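Local atomic coordinates of OLD nuclease (Thermus scotoductus, PDB entry 6P74), a protein that degrades linear and supercoiled double-stranded DNA in the 5'-to-3' direction, nicks and linearises circular DNA, and hydrolyses ATP in a DNA-stimulated manner. Residues Val74-Pro79 / Arg130-Val135; Asp47-Leu52 / Val103-Leu108; Ile270-Ile275 / Gln302-Tyr307; Lys8-Leu13 / Lys34-Arg39. All coordinates share one frame; numbering follows the deposited sequence.

Contact 1: residues Val74-Pro79 / Arg130-Val135; sequences VHFDPP and RNHARV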
loop_
_atom_site.group_PDB
_atom_site.type_symbol
_atom_site.label_atom_id
_atom_site.label_comp_id
_atom_site.label_asym_id
_atom_site.label_seq_id
_atom_site.Cartn_x
_atom_site.Cartn_y
_atom_site.Cartn_z
ATOM N N VAL A 74 7.589 -11.576 16.772
ATOM C CA VAL A 74 7.161 -12.856 16.215
ATOM C C VAL A 74 7.882 -13.976 16.950
ATOM O O VAL A 74 9.114 -13.994 17.013
ATOM C CB VAL A 74 7.425 -12.943 14.708
ATOM C CG1 VAL A 74 6.741 -14.164 14.152
ATOM C CG2 VAL A 74 6.930 -11.695 14.021
ATOM N N HIS A 75 7.116 -14.909 17.505
ATOM C CA HIS A 75 7.648 -16.068 18.208
ATOM C C HIS A 75 7.566 -17.305 17.325
ATOM O O HIS A 75 6.636 -17.464 16.531
ATOM C CB HIS A 75 6.881 -16.340 19.499
ATOM C CG HIS A 75 6.818 -15.176 20.433
ATOM N ND1 HIS A 75 7.420 -15.186 21.674
ATOM C CD2 HIS A 75 6.197 -13.977 20.323
ATOM C CE1 HIS A 75 7.173 -14.043 22.288
ATOM N NE2 HIS A 75 6.434 -13.291 21.490
ATOM N N PHE A 76 8.541 -18.197 17.480
ATOM C CA PHE A 76 8.556 -19.387 16.649
ATOM C C PHE A 76 9.149 -20.563 17.412
ATOM O O PHE A 76 9.687 -20.427 18.511
ATOM C CB PHE A 76 9.319 -19.132 15.355
ATOM C CG PHE A 76 10.706 -18.621 15.578
ATOM C CD1 PHE A 76 11.715 -19.476 15.982
ATOM C CD2 PHE A 76 11.002 -17.284 15.395
ATOM C CE1 PHE A 76 12.988 -19.009 16.196
ATOM C CE2 PHE A 76 12.264 -16.814 15.603
ATOM C CZ PHE A 76 13.263 -17.681 16.003
ATOM N N ASP A 77 9.045 -21.736 16.790
ATOM C CA ASP A 77 9.416 -23.012 17.367
ATOM C C ASP A 77 9.700 -23.955 16.217
ATOM O O ASP A 77 8.925 -23.972 15.254
ATOM C CB ASP A 77 8.305 -23.575 18.247
ATOM C CG ASP A 77 8.707 -24.857 18.912
ATOM O OD1 ASP A 77 9.648 -24.815 19.729
ATOM O OD2 ASP A 77 8.101 -25.902 18.605
ATOM N N PRO A 78 10.783 -24.739 16.262
ATOM C CA PRO A 78 11.753 -24.835 17.360
ATOM C C PRO A 78 12.700 -23.652 17.439
ATOM O O PRO A 78 12.785 -22.878 16.486
ATOM C CB PRO A 78 12.534 -26.093 17.007
ATOM C CG PRO A 78 12.537 -26.070 15.506
ATOM C CD PRO A 78 11.166 -25.590 15.120
ATOM N N PRO A 79 13.446 -23.546 18.541
ATOM C CA PRO A 79 14.384 -22.427 18.687
ATOM C C PRO A 79 15.493 -22.485 17.654
ATOM O O PRO A 79 15.844 -23.547 17.127
ATOM C CB PRO A 79 14.937 -22.609 20.106
ATOM C CG PRO A 79 13.948 -23.535 20.789
ATOM C CD PRO A 79 13.478 -24.441 19.708
ATOM N N ARG A 130 17.638 -14.879 10.696
ATOM C CA ARG A 130 16.360 -14.391 10.203
ATOM C C ARG A 130 15.806 -15.288 9.099
ATOM O O ARG A 130 14.601 -15.557 9.073
ATOM C CB ARG A 130 16.482 -12.951 9.712
ATOM C CG ARG A 130 15.127 -12.237 9.637
ATOM C CD ARG A 130 15.268 -10.899 8.951
ATOM N NE ARG A 130 14.379 -10.817 7.800
ATOM C CZ ARG A 130 14.724 -11.170 6.571
ATOM N NH1 ARG A 130 15.947 -11.621 6.330
ATOM N NH2 ARG A 130 13.853 -11.070 5.586
ATOM N N ASN A 131 16.662 -15.760 8.180
ATOM C CA ASN A 131 16.173 -16.644 7.127
ATOM C C ASN A 131 15.623 -17.944 7.690
ATOM O O ASN A 131 14.787 -18.591 7.045
ATOM C CB ASN A 131 17.268 -16.947 6.119
ATOM C CG ASN A 131 17.717 -15.712 5.351
ATOM O OD1 ASN A 131 17.078 -14.657 5.409
ATOM N ND2 ASN A 131 18.836 -15.837 4.631
ATOM N N HIS A 132 16.076 -18.338 8.879
ATOM C CA HIS A 132 15.478 -19.458 9.592
ATOM C C HIS A 132 13.959 -19.420 9.501
ATOM O O HIS A 132 13.318 -20.428 9.185
ATOM C CB HIS A 132 15.926 -19.418 11.056
ATOM C CG HIS A 132 15.260 -20.427 11.937
ATOM N ND1 HIS A 132 15.356 -21.784 11.720
ATOM C CD2 HIS A 132 14.507 -20.276 13.055
ATOM C CE1 HIS A 132 14.679 -22.426 12.660
ATOM N NE2 HIS A 132 14.164 -21.534 13.491
ATOM N N ALA A 133 13.370 -18.254 9.773
ATOM C CA ALA A 133 11.934 -18.123 9.978
ATOM C C ALA A 133 11.222 -17.373 8.855
ATOM O O ALA A 133 10.061 -16.985 9.033
ATOM C CB ALA A 133 11.662 -17.430 11.315
ATOM N N ARG A 134 11.872 -17.171 7.711
ATOM C CA ARG A 134 11.264 -16.381 6.646
ATOM C C ARG A 134 10.014 -17.049 6.084
ATOM O O ARG A 134 9.909 -18.277 5.996
ATOM C CB ARG A 134 12.260 -16.132 5.519
ATOM C CG ARG A 134 12.948 -14.797 5.658
ATOM C CD ARG A 134 14.112 -14.678 4.693
ATOM N NE ARG A 134 13.660 -14.453 3.325
ATOM C CZ ARG A 134 14.455 -14.471 2.259
ATOM N NH1 ARG A 134 15.756 -14.718 2.401
ATOM N NH2 ARG A 134 13.954 -14.249 1.051
ATOM N N VAL A 135 9.066 -16.217 5.676
ATOM C CA VAL A 135 7.761 -16.676 5.230
ATOM C C VAL A 135 7.612 -16.347 3.762
ATOM O O VAL A 135 8.116 -15.328 3.280
ATOM C CB VAL A 135 6.623 -16.027 6.036
ATOM C CG1 VAL A 135 6.799 -16.311 7.503
ATOM C CG2 VAL A 135 6.602 -14.534 5.778
#
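F76 and H132 meet as an offset edge-to-face aromatic pair, the edge of the imidazole directed at the face of the phenyl ring. The centroids lie 5.3 Å apart and the planes are turned by 70°. H132 makes its approach with CD2, which comes to 3.7 Å from F76 CE1, and with the neighbouring NE2. CG of F76 stands between its backbone N and carbonyl carbon (chi1 55°) and CG of H132 is anti to its backbone N (chi1 173°), the positions from which the rings meet.

The aliphatic part is small. The methyl CB of A133 sits 4.1 Å from CD2 of F76, across the ring from the CE1 side that H132 occupies, so H132 at the end of helix 127-132 and A133 just after it share one phenyl ring.

The carbonyl O of P78, which follows a cis peptide bond, also comes near the imidazole edge, 3.6 Å from NE2 of H132, without a hydrogen bond.

Beyond the two segments, F76 also meets F90 edge-to-face and H132 meets the ring of Y80, which continues the aromatic group along the antiparallel sheet that carries F76. No hydrogen bond joins 74-79 to 130-135. The end of the helix therefore rests on the end of strand 70-76 through ring packing and one methyl, which suggests an attachment resting on shape and ring electrostatics.

Contact 2: residues Asp47-Leu52 / Val103-Leu108; sequences DVWPSL and VDLEPL. With SO4 (sulfate ion), chain K.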
loop_
_atom_site.group_PDB
_atom_site.type_symbol
_atom_site.label_atom_id
_atom_site.label_comp_id
_atom_site.label_asym_id
_atom_site.label_seq_id
_atom_site.Cartn_x
_atom_site.Cartn_y
_atom_site.Cartn_z
ATOM N N ASP A 47 10.863 -11.068 2.584
ATOM C CA ASP A 47 12.154 -11.213 1.933
ATOM C C ASP A 47 12.917 -9.891 1.795
ATOM O O ASP A 47 13.906 -9.839 1.061
ATOM C CB ASP A 47 11.988 -11.905 0.576
ATOM C CG ASP A 47 10.820 -11.374 -0.209
ATOM O OD1 ASP A 47 10.333 -10.279 0.142
ATOM O OD2 ASP A 47 10.383 -12.058 -1.163
ATOM N N VAL A 48 12.510 -8.841 2.505
ATOM C CA VAL A 48 13.262 -7.592 2.577
ATOM C C VAL A 48 13.749 -7.396 4.008
ATOM O O VAL A 48 12.947 -7.405 4.949
ATOM C CB VAL A 48 12.418 -6.388 2.122
ATOM C CG1 VAL A 48 12.788 -5.140 2.930
ATOM C CG2 VAL A 48 12.645 -6.137 0.655
ATOM N N TRP A 49 15.056 -7.191 4.165
ATOM C CA TRP A 49 15.614 -7.022 5.496
ATOM C C TRP A 49 14.976 -5.819 6.183
ATOM O O TRP A 49 14.986 -4.713 5.624
ATOM C CB TRP A 49 17.129 -6.845 5.449
ATOM C CG TRP A 49 17.685 -6.836 6.830
ATOM C CD1 TRP A 49 17.865 -5.748 7.636
ATOM C CD2 TRP A 49 18.073 -7.978 7.602
ATOM N NE1 TRP A 49 18.365 -6.142 8.853
ATOM C CE2 TRP A 49 18.505 -7.505 8.859
ATOM C CE3 TRP A 49 18.115 -9.356 7.346
ATOM C CZ2 TRP A 49 18.971 -8.356 9.857
ATOM C CZ3 TRP A 49 18.583 -10.200 8.335
ATOM C CH2 TRP A 49 19.005 -9.700 9.576
ATOM N N PRO A 50 14.425 -5.986 7.384
ATOM C CA PRO A 50 13.759 -4.868 8.072
ATOM C C PRO A 50 14.744 -3.759 8.389
ATOM O O PRO A 50 15.734 -3.969 9.085
ATOM C CB PRO A 50 13.226 -5.507 9.361
ATOM C CG PRO A 50 13.339 -6.964 9.169
ATOM C CD PRO A 50 14.423 -7.214 8.187
ATOM N N SER A 51 14.457 -2.566 7.888
ATOM C CA SER A 51 15.273 -1.411 8.222
ATOM C C SER A 51 14.372 -0.181 8.212
ATOM O O SER A 51 13.149 -0.286 8.071
ATOM C CB SER A 51 16.462 -1.294 7.262
ATOM O OG SER A 51 16.031 -1.183 5.920
ATOM N N LEU A 52 14.982 0.990 8.387
ATOM C CA LEU A 52 14.214 2.225 8.363
ATOM C C LEU A 52 13.487 2.397 7.030
ATOM O O LEU A 52 12.423 3.025 6.981
ATOM C CB LEU A 52 15.144 3.406 8.655
ATOM C CG LEU A 52 14.496 4.740 9.032
ATOM C CD1 LEU A 52 13.523 4.583 10.203
ATOM C CD2 LEU A 52 15.579 5.784 9.346
ATOM N N VAL A 103 15.283 1.600 13.543
ATOM C CA VAL A 103 14.630 0.329 13.800
ATOM C C VAL A 103 15.672 -0.654 14.300
ATOM O O VAL A 103 16.830 -0.622 13.867
ATOM C CB VAL A 103 13.891 -0.207 12.553
ATOM C CG1 VAL A 103 13.195 0.931 11.819
ATOM C CG2 VAL A 103 14.837 -0.934 11.635
ATOM N N ASP A 104 15.266 -1.501 15.238
ATOM C CA ASP A 104 16.087 -2.583 15.755
ATOM C C ASP A 104 15.367 -3.902 15.512
ATOM O O ASP A 104 14.141 -3.982 15.634
ATOM C CB ASP A 104 16.365 -2.402 17.252
ATOM C CG ASP A 104 16.864 -1.011 17.589
ATOM O OD1 ASP A 104 17.922 -0.606 17.056
ATOM O OD2 ASP A 104 16.193 -0.320 18.391
ATOM N N LEU A 105 16.127 -4.927 15.152
ATOM C CA LEU A 105 15.619 -6.290 15.049
ATOM C C LEU A 105 16.291 -7.080 16.163
ATOM O O LEU A 105 17.472 -7.408 16.067
ATOM C CB LEU A 105 15.906 -6.883 13.674
ATOM C CG LEU A 105 15.299 -8.258 13.380
ATOM C CD1 LEU A 105 13.784 -8.230 13.503
ATOM C CD2 LEU A 105 15.734 -8.750 12.002
ATOM N N GLU A 106 15.562 -7.363 17.225
ATOM C CA GLU A 106 16.329 -7.973 18.290
ATOM C C GLU A 106 15.973 -9.442 18.454
ATOM O O GLU A 106 14.792 -9.814 18.361
ATOM C CB GLU A 106 16.101 -7.272 19.629
ATOM C CG GLU A 106 16.377 -5.798 19.642
ATOM C CD GLU A 106 15.847 -5.157 20.907
ATOM O OE1 GLU A 106 16.665 -4.873 21.813
ATOM O OE2 GLU A 106 14.605 -4.973 21.004
ATOM N N PRO A 107 16.966 -10.284 18.738
ATOM C CA PRO A 107 16.676 -11.667 19.102
ATOM C C PRO A 107 16.277 -11.769 20.568
ATOM O O PRO A 107 16.754 -11.027 21.431
ATOM C CB PRO A 107 18.007 -12.378 18.837
ATOM C CG PRO A 107 19.026 -11.341 19.208
ATOM C CD PRO A 107 18.414 -9.999 18.780
ATOM N N LEU A 108 15.392 -12.714 20.835
ATOM C CA LEU A 108 14.862 -12.958 22.164
ATOM C C LEU A 108 15.000 -14.434 22.481
ATOM O O LEU A 108 14.801 -15.283 21.608
ATOM C CB LEU A 108 13.373 -12.553 22.272
ATOM C CG LEU A 108 12.979 -11.083 22.206
ATOM C CD1 LEU A 108 11.472 -10.965 22.353
ATOM C CD2 LEU A 108 13.681 -10.292 23.292
HETATM S S SO4 K . 18.708 -3.716 11.952
HETATM O O1 SO4 K . 18.079 -3.875 13.262
HETATM O O2 SO4 K . 19.195 -5.000 11.457
HETATM O O3 SO4 K . 17.748 -3.173 10.990
HETATM O O4 SO4 K . 19.832 -2.793 12.087
#
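CD2 of L105 is the meeting point of W49 and P50: it lies 3.9 Å from CZ2 of W49, above the indole and offset toward its rim, and 4.1 Å from CG of P50. CG of W49 is anti to its backbone N (chi1 -173°), on the way to the strand. Farther along, V103 of the strand packs on the loop backbone, its CG2 only 3.5 Å from CA of S51, while its CG1 meets CD1 of L52 at 4.0 Å.

A sulfate ion, probably from the crystallisation liquor, bridges the same two segments. NE1 of W49 donates to its O2 at 3.0 Å with an N-H...O angle of 158°, the sulfate lying at the indole edge, and the backbone N of L105 donates to O1 at 2.9 Å in a more bent bond.

Outside this shell, R130 of helix 127-132 packs on W49, P50 and L105, and V125 touches both W49 and L105. Strand 100-109 is held in its sheet by pairing with strand 85-97, and S51 N bonds to S54 OG within the loop.

No hydrogen bond passes directly between the segments; the side chains meet through apolar atoms, and the NH groups of W49 and L105 converge on an anion, which suggests a small anion-binding spot.

Contact 3: residues Ile270-Ile275 / Gln302-Tyr307; sequences IGTVII and QCQIIY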
loop_
_atom_site.group_PDB
_atom_site.type_symbol
_atom_site.label_atom_id
_atom_site.label_comp_id
_atom_site.label_asym_id
_atom_site.label_seq_id
_atom_site.Cartn_x
_atom_site.Cartn_y
_atom_site.Cartn_z
ATOM N N ILE A 270 7.974 -26.923 3.385
ATOM C CA ILE A 270 8.202 -25.605 2.802
ATOM C C ILE A 270 8.012 -24.485 3.816
ATOM O O ILE A 270 8.064 -23.305 3.459
ATOM C CB ILE A 270 7.303 -25.388 1.572
ATOM C CG1 ILE A 270 5.831 -25.459 1.959
ATOM C CG2 ILE A 270 7.627 -26.422 0.497
ATOM C CD1 ILE A 270 4.895 -25.118 0.830
ATOM N N GLY A 271 7.808 -24.829 5.084
ATOM C CA GLY A 271 7.752 -23.802 6.109
ATOM C C GLY A 271 6.464 -22.998 6.099
ATOM O O GLY A 271 5.383 -23.551 5.870
ATOM N N THR A 272 6.571 -21.694 6.327
ATOM C CA THR A 272 5.424 -20.855 6.611
ATOM C C THR A 272 5.042 -20.030 5.395
ATOM O O THR A 272 5.879 -19.321 4.826
ATOM C CB THR A 272 5.690 -19.927 7.794
ATOM O OG1 THR A 272 5.906 -20.716 8.969
ATOM C CG2 THR A 272 4.466 -18.997 8.012
ATOM N N VAL A 273 3.762 -20.094 5.043
ATOM C CA VAL A 273 3.184 -19.389 3.907
ATOM C C VAL A 273 2.062 -18.507 4.428
ATOM O O VAL A 273 1.219 -18.959 5.204
ATOM C CB VAL A 273 2.637 -20.363 2.844
ATOM C CG1 VAL A 273 2.134 -19.597 1.640
ATOM C CG2 VAL A 273 3.689 -21.384 2.453
ATOM N N ILE A 274 2.053 -17.261 4.002
ATOM C CA ILE A 274 1.005 -16.320 4.341
ATOM C C ILE A 274 0.255 -16.006 3.060
ATOM O O ILE A 274 0.881 -15.721 2.031
ATOM C CB ILE A 274 1.595 -15.056 4.978
ATOM C CG1 ILE A 274 2.191 -15.412 6.346
ATOM C CG2 ILE A 274 0.548 -13.967 5.058
ATOM C CD1 ILE A 274 2.805 -14.240 7.067
ATOM N N ILE A 275 -1.072 -16.094 3.101
ATOM C CA ILE A 275 -1.870 -15.833 1.907
ATOM C C ILE A 275 -2.927 -14.802 2.229
ATOM O O ILE A 275 -3.679 -14.939 3.203
ATOM C CB ILE A 275 -2.498 -17.109 1.330
ATOM C CG1 ILE A 275 -1.408 -18.139 1.083
ATOM C CG2 ILE A 275 -3.177 -16.798 -0.006
ATOM C CD1 ILE A 275 -1.910 -19.470 0.627
ATOM N N GLN A 302 3.661 -30.444 6.684
ATOM C CA GLN A 302 4.492 -30.089 5.548
ATOM C C GLN A 302 4.628 -28.587 5.359
ATOM O O GLN A 302 5.483 -28.144 4.586
ATOM C CB GLN A 302 3.908 -30.711 4.276
ATOM C CG GLN A 302 4.661 -30.367 3.018
ATOM C CD GLN A 302 4.080 -31.070 1.809
ATOM O OE1 GLN A 302 2.975 -31.620 1.866
ATOM N NE2 GLN A 302 4.828 -31.073 0.711
ATOM N N CYS A 303 3.800 -27.796 6.027
ATOM C CA CYS A 303 3.936 -26.349 5.999
ATOM C C CYS A 303 2.999 -25.772 7.049
ATOM O O CYS A 303 2.205 -26.487 7.667
ATOM C CB CYS A 303 3.606 -25.779 4.623
ATOM S SG CYS A 303 1.869 -25.939 4.247
ATOM N N GLN A 304 3.105 -24.467 7.240
ATOM C CA GLN A 304 2.167 -23.709 8.044
ATOM C C GLN A 304 1.532 -22.663 7.140
ATOM O O GLN A 304 2.245 -21.971 6.407
ATOM C CB GLN A 304 2.877 -23.061 9.237
ATOM C CG GLN A 304 2.070 -21.947 9.885
ATOM C CD GLN A 304 2.814 -21.274 11.016
ATOM O OE1 GLN A 304 4.006 -20.960 10.888
ATOM N NE2 GLN A 304 2.114 -21.039 12.140
ATOM N N ILE A 305 0.200 -22.563 7.168
ATOM C CA ILE A 305 -0.536 -21.615 6.324
ATOM C C ILE A 305 -1.224 -20.597 7.217
ATOM O O ILE A 305 -2.027 -20.960 8.088
ATOM C CB ILE A 305 -1.570 -22.312 5.419
ATOM C CG1 ILE A 305 -0.916 -23.403 4.586
ATOM C CG2 ILE A 305 -2.209 -21.307 4.479
ATOM C CD1 ILE A 305 0.022 -22.844 3.536
ATOM N N ILE A 306 -0.936 -19.325 6.986
ATOM C CA ILE A 306 -1.578 -18.229 7.685
ATOM C C ILE A 306 -2.248 -17.371 6.628
ATOM O O ILE A 306 -1.590 -16.946 5.674
ATOM C CB ILE A 306 -0.567 -17.404 8.494
ATOM C CG1 ILE A 306 0.110 -18.270 9.558
ATOM C CG2 ILE A 306 -1.222 -16.154 9.096
ATOM C CD1 ILE A 306 1.253 -17.543 10.257
ATOM N N TYR A 307 -3.546 -17.106 6.790
ATOM C CA TYR A 307 -4.216 -16.338 5.753
ATOM C C TYR A 307 -5.372 -15.518 6.308
ATOM O O TYR A 307 -5.986 -15.867 7.321
ATOM C CB TYR A 307 -4.707 -17.252 4.635
ATOM C CG TYR A 307 -5.643 -18.342 5.075
ATOM C CD1 TYR A 307 -6.998 -18.095 5.232
ATOM C CD2 TYR A 307 -5.182 -19.622 5.309
ATOM C CE1 TYR A 307 -7.860 -19.083 5.620
ATOM C CE2 TYR A 307 -6.032 -20.620 5.685
ATOM C CZ TYR A 307 -7.378 -20.347 5.837
ATOM O OH TYR A 307 -8.245 -21.345 6.220
#
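Q304 lies beside T272 on one face of a parallel strand pair, the two side chains extending together from the sheet. Its CB is 3.8 Å from OG1 of T272, and CG, anti to the backbone N (chi1 163°), runs on past the same hydroxyl. CD approaches the threonine from alongside. At the tip, OE1 accepts a 2.7 Å hydrogen bond from OG1 of T272, in the carbonyl plane and on a lone pair. OE1 also receives the backbone N of L2, and NE2 donates to the O of G21, so three bonds fix the rotation of this buried amide.

The backbones beneath are joined by alternating bonds: Q304 N to G271 O, V273 N to Q304 O, I306 N to V273 O and I275 N to I306 O, each 2.8 Å long. I274 and I306 continue the T272 face, with CG1 of I274 4.0 Å from CB of I306. On the other face CD1 of I305 turns back to CB of V273 at 3.7 Å.

The strand segments run at 21° to one another. Helix 284-299 connects them and packs on I305 and Y307, making a beta-alpha-beta crossover in the mixed core sheet of a P-loop ATPase domain.

Contact 4: residues Lys8-Leu13 / Lys34-Arg39; sequences KNFRCL and KTTILR. With SO4 (sulfate ion), chain D.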
loop_
_atom_site.group_PDB
_atom_site.type_symbol
_atom_site.label_atom_id
_atom_site.label_comp_id
_atom_site.label_asym_id
_atom_site.label_seq_id
_atom_site.Cartn_x
_atom_site.Cartn_y
_atom_site.Cartn_z
ATOM N N LYS A 8 2.316 -3.677 18.605
ATOM C CA LYS A 8 1.994 -2.503 19.401
ATOM C C LYS A 8 2.244 -1.268 18.557
ATOM O O LYS A 8 3.369 -1.046 18.097
ATOM C CB LYS A 8 2.829 -2.449 20.688
ATOM C CG LYS A 8 2.652 -3.643 21.605
ATOM C CD LYS A 8 3.323 -3.401 22.956
ATOM C CE LYS A 8 2.925 -4.472 23.973
ATOM N NZ LYS A 8 2.909 -3.966 25.385
ATOM N N ASN A 9 1.194 -0.478 18.341
ATOM C CA ASN A 9 1.306 0.859 17.773
ATOM C C ASN A 9 1.573 0.861 16.271
ATOM O O ASN A 9 2.067 1.863 15.725
ATOM C CB ASN A 9 2.385 1.664 18.510
ATOM C CG ASN A 9 2.022 1.920 19.963
ATOM O OD1 ASN A 9 0.880 2.254 20.275
ATOM N ND2 ASN A 9 2.987 1.757 20.858
ATOM N N PHE A 10 1.237 -0.223 15.566
ATOM C CA PHE A 10 1.496 -0.331 14.133
ATOM C C PHE A 10 0.183 -0.138 13.364
ATOM O O PHE A 10 -0.697 -1.005 13.396
ATOM C CB PHE A 10 2.154 -1.670 13.807
ATOM C CG PHE A 10 2.379 -1.883 12.345
ATOM C CD1 PHE A 10 3.205 -1.026 11.627
ATOM C CD2 PHE A 10 1.750 -2.926 11.678
ATOM C CE1 PHE A 10 3.405 -1.204 10.276
ATOM C CE2 PHE A 10 1.951 -3.117 10.326
ATOM C CZ PHE A 10 2.782 -2.255 9.624
ATOM N N ARG A 11 0.064 0.994 12.664
ATOM C CA ARG A 11 -1.154 1.361 11.943
ATOM C C ARG A 11 -2.369 1.298 12.865
ATOM O O ARG A 11 -2.407 1.990 13.889
ATOM C CB ARG A 11 -1.321 0.476 10.703
ATOM C CG ARG A 11 -0.319 0.841 9.611
ATOM C CD ARG A 11 -0.209 -0.207 8.514
ATOM N NE ARG A 11 1.043 -0.065 7.760
ATOM C CZ ARG A 11 1.324 -0.718 6.633
ATOM N NH1 ARG A 11 0.439 -1.559 6.105
ATOM N NH2 ARG A 11 2.489 -0.525 6.023
ATOM N N CYS A 12 -3.365 0.481 12.529
ATOM C CA CYS A 12 -4.557 0.404 13.364
ATOM C C CYS A 12 -4.393 -0.516 14.570
ATOM O O CYS A 12 -5.295 -0.554 15.417
ATOM C CB CYS A 12 -5.768 -0.033 12.525
ATOM S SG CYS A 12 -5.592 -1.603 11.634
ATOM N N LEU A 13 -3.268 -1.232 14.692
ATOM C CA LEU A 13 -3.082 -2.238 15.742
ATOM C C LEU A 13 -2.411 -1.579 16.939
ATOM O O LEU A 13 -1.183 -1.523 17.040
ATOM C CB LEU A 13 -2.262 -3.418 15.227
ATOM C CG LEU A 13 -2.780 -4.114 13.964
ATOM C CD1 LEU A 13 -1.890 -5.285 13.579
ATOM C CD2 LEU A 13 -4.215 -4.572 14.164
ATOM N N LYS A 34 -7.357 -7.100 9.893
ATOM C CA LYS A 34 -7.067 -8.360 9.210
ATOM C C LYS A 34 -5.757 -8.323 8.418
ATOM O O LYS A 34 -4.815 -9.074 8.700
ATOM C CB LYS A 34 -8.248 -8.670 8.272
ATOM C CG LYS A 34 -8.431 -10.116 7.872
ATOM C CD LYS A 34 -9.938 -10.443 7.591
ATOM C CE LYS A 34 -10.468 -9.881 6.272
ATOM N NZ LYS A 34 -10.940 -8.462 6.356
ATOM N N THR A 35 -5.701 -7.457 7.405
ATOM C CA THR A 35 -4.549 -7.408 6.514
ATOM C C THR A 35 -3.327 -6.831 7.222
ATOM O O THR A 35 -2.193 -7.216 6.916
ATOM C CB THR A 35 -4.907 -6.595 5.266
ATOM O OG1 THR A 35 -5.967 -7.255 4.563
ATOM C CG2 THR A 35 -3.717 -6.456 4.341
ATOM N N THR A 36 -3.546 -5.934 8.183
ATOM C CA THR A 36 -2.437 -5.333 8.909
ATOM C C THR A 36 -1.707 -6.367 9.761
ATOM O O THR A 36 -0.482 -6.302 9.908
ATOM C CB THR A 36 -2.963 -4.168 9.749
ATOM O OG1 THR A 36 -3.586 -3.201 8.880
ATOM C CG2 THR A 36 -1.839 -3.500 10.534
ATOM N N ILE A 37 -2.433 -7.341 10.318
ATOM C CA ILE A 37 -1.765 -8.465 10.969
ATOM C C ILE A 37 -0.812 -9.146 9.993
ATOM O O ILE A 37 0.360 -9.385 10.309
ATOM C CB ILE A 37 -2.795 -9.460 11.537
ATOM C CG1 ILE A 37 -3.495 -8.859 12.762
ATOM C CG2 ILE A 37 -2.122 -10.792 11.885
ATOM C CD1 ILE A 37 -4.654 -9.684 13.286
ATOM N N LEU A 38 -1.294 -9.470 8.791
ATOM C CA LEU A 38 -0.430 -10.147 7.833
ATOM C C LEU A 38 0.774 -9.286 7.461
ATOM O O LEU A 38 1.899 -9.801 7.360
ATOM C CB LEU A 38 -1.208 -10.528 6.583
ATOM C CG LEU A 38 -2.396 -11.455 6.805
ATOM C CD1 LEU A 38 -2.903 -11.933 5.465
ATOM C CD2 LEU A 38 -1.986 -12.626 7.681
ATOM N N ARG A 39 0.566 -7.978 7.235
ATOM C CA ARG A 39 1.686 -7.123 6.836
ATOM C C ARG A 39 2.738 -7.034 7.944
ATOM O O ARG A 39 3.943 -6.977 7.663
ATOM C CB ARG A 39 1.189 -5.734 6.442
ATOM C CG ARG A 39 0.133 -5.746 5.333
ATOM C CD ARG A 39 0.708 -5.935 3.922
ATOM N NE ARG A 39 0.459 -4.755 3.089
ATOM C CZ ARG A 39 -0.670 -4.517 2.423
ATOM N NH1 ARG A 39 -1.676 -5.382 2.465
ATOM N NH2 ARG A 39 -0.793 -3.404 1.709
HETATM S S SO4 D . -7.604 -4.895 6.848
HETATM O O1 SO4 D . -8.266 -4.829 8.145
HETATM O O2 SO4 D . -7.381 -6.292 6.499
HETATM O O3 SO4 D . -8.454 -4.283 5.836
HETATM O O4 SO4 D . -6.331 -4.186 6.909
HETATM O O HOH W 1 -2.047 -2.698 6.528
#
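Mainly apolar packing joins the turn between the first two strands, 2-10 and 13-19, to the opening turns of helix 34-45, whose first residues K34 and T35 belong to the inferred ATP site (Walker A). A sulfate, probably from the crystallisation liquor, sits at this helix start on the backbone N of G31 and G33, consistent with a phosphate site. T36 is the centre of the packing. Its methyl CG2, anti to the backbone N, is 3.5 Å from CD1 of L13, the two side chains running antiparallel, and 3.8 Å from CD2 of the F10 ring. CB of R11 adds a contact at 4.0 Å. L13 also reaches I37, CD1 to CG1.

A water joins OG1 of T36, at 2.9 Å, to NH1 of R11, which donates to it at 2.8 Å. CD of R11 lies over one face of the F10 ring, toward its rim, and CZ of F10 sits 3.3 Å above the guanidinium plane, toward that group's rim. NE of R11 forms a salt bridge with D60. NH1 of R11 also comes within 4.4 Å of NE of R39, a like-charge approach probably eased by D60 and by E276, the salt-bridge partner of R39.

F10 to L13 form a type II' turn, with a G1 bulge where N9 and F10 both face L13. This turn lies against one side of helix 34-45, while L38 packs on strands 23-27, 272-276 and 304-308.

How the contacts relate
From the N terminus, contact 4 comes first, bringing the turn between strands 2-10 and 13-19 onto helix 34-45 across 20 intervening residues. The loop after that helix opens contact 2, and strand 70-76 opens contact 1 before contact 2 has closed on strand 100-109; contact 1 then closes at the end of helix 127-132, so these two cross. Their segments touch through R130. Contact 1 thus joins strand 70-76 of the antiparallel sheet to a helix end from which the chain runs directly into core strand 135-138. Contact 3 follows in series and closes a beta-alpha-beta unit beside that strand. L38 of contact 4 ties helix 34-45 to the same core sheet.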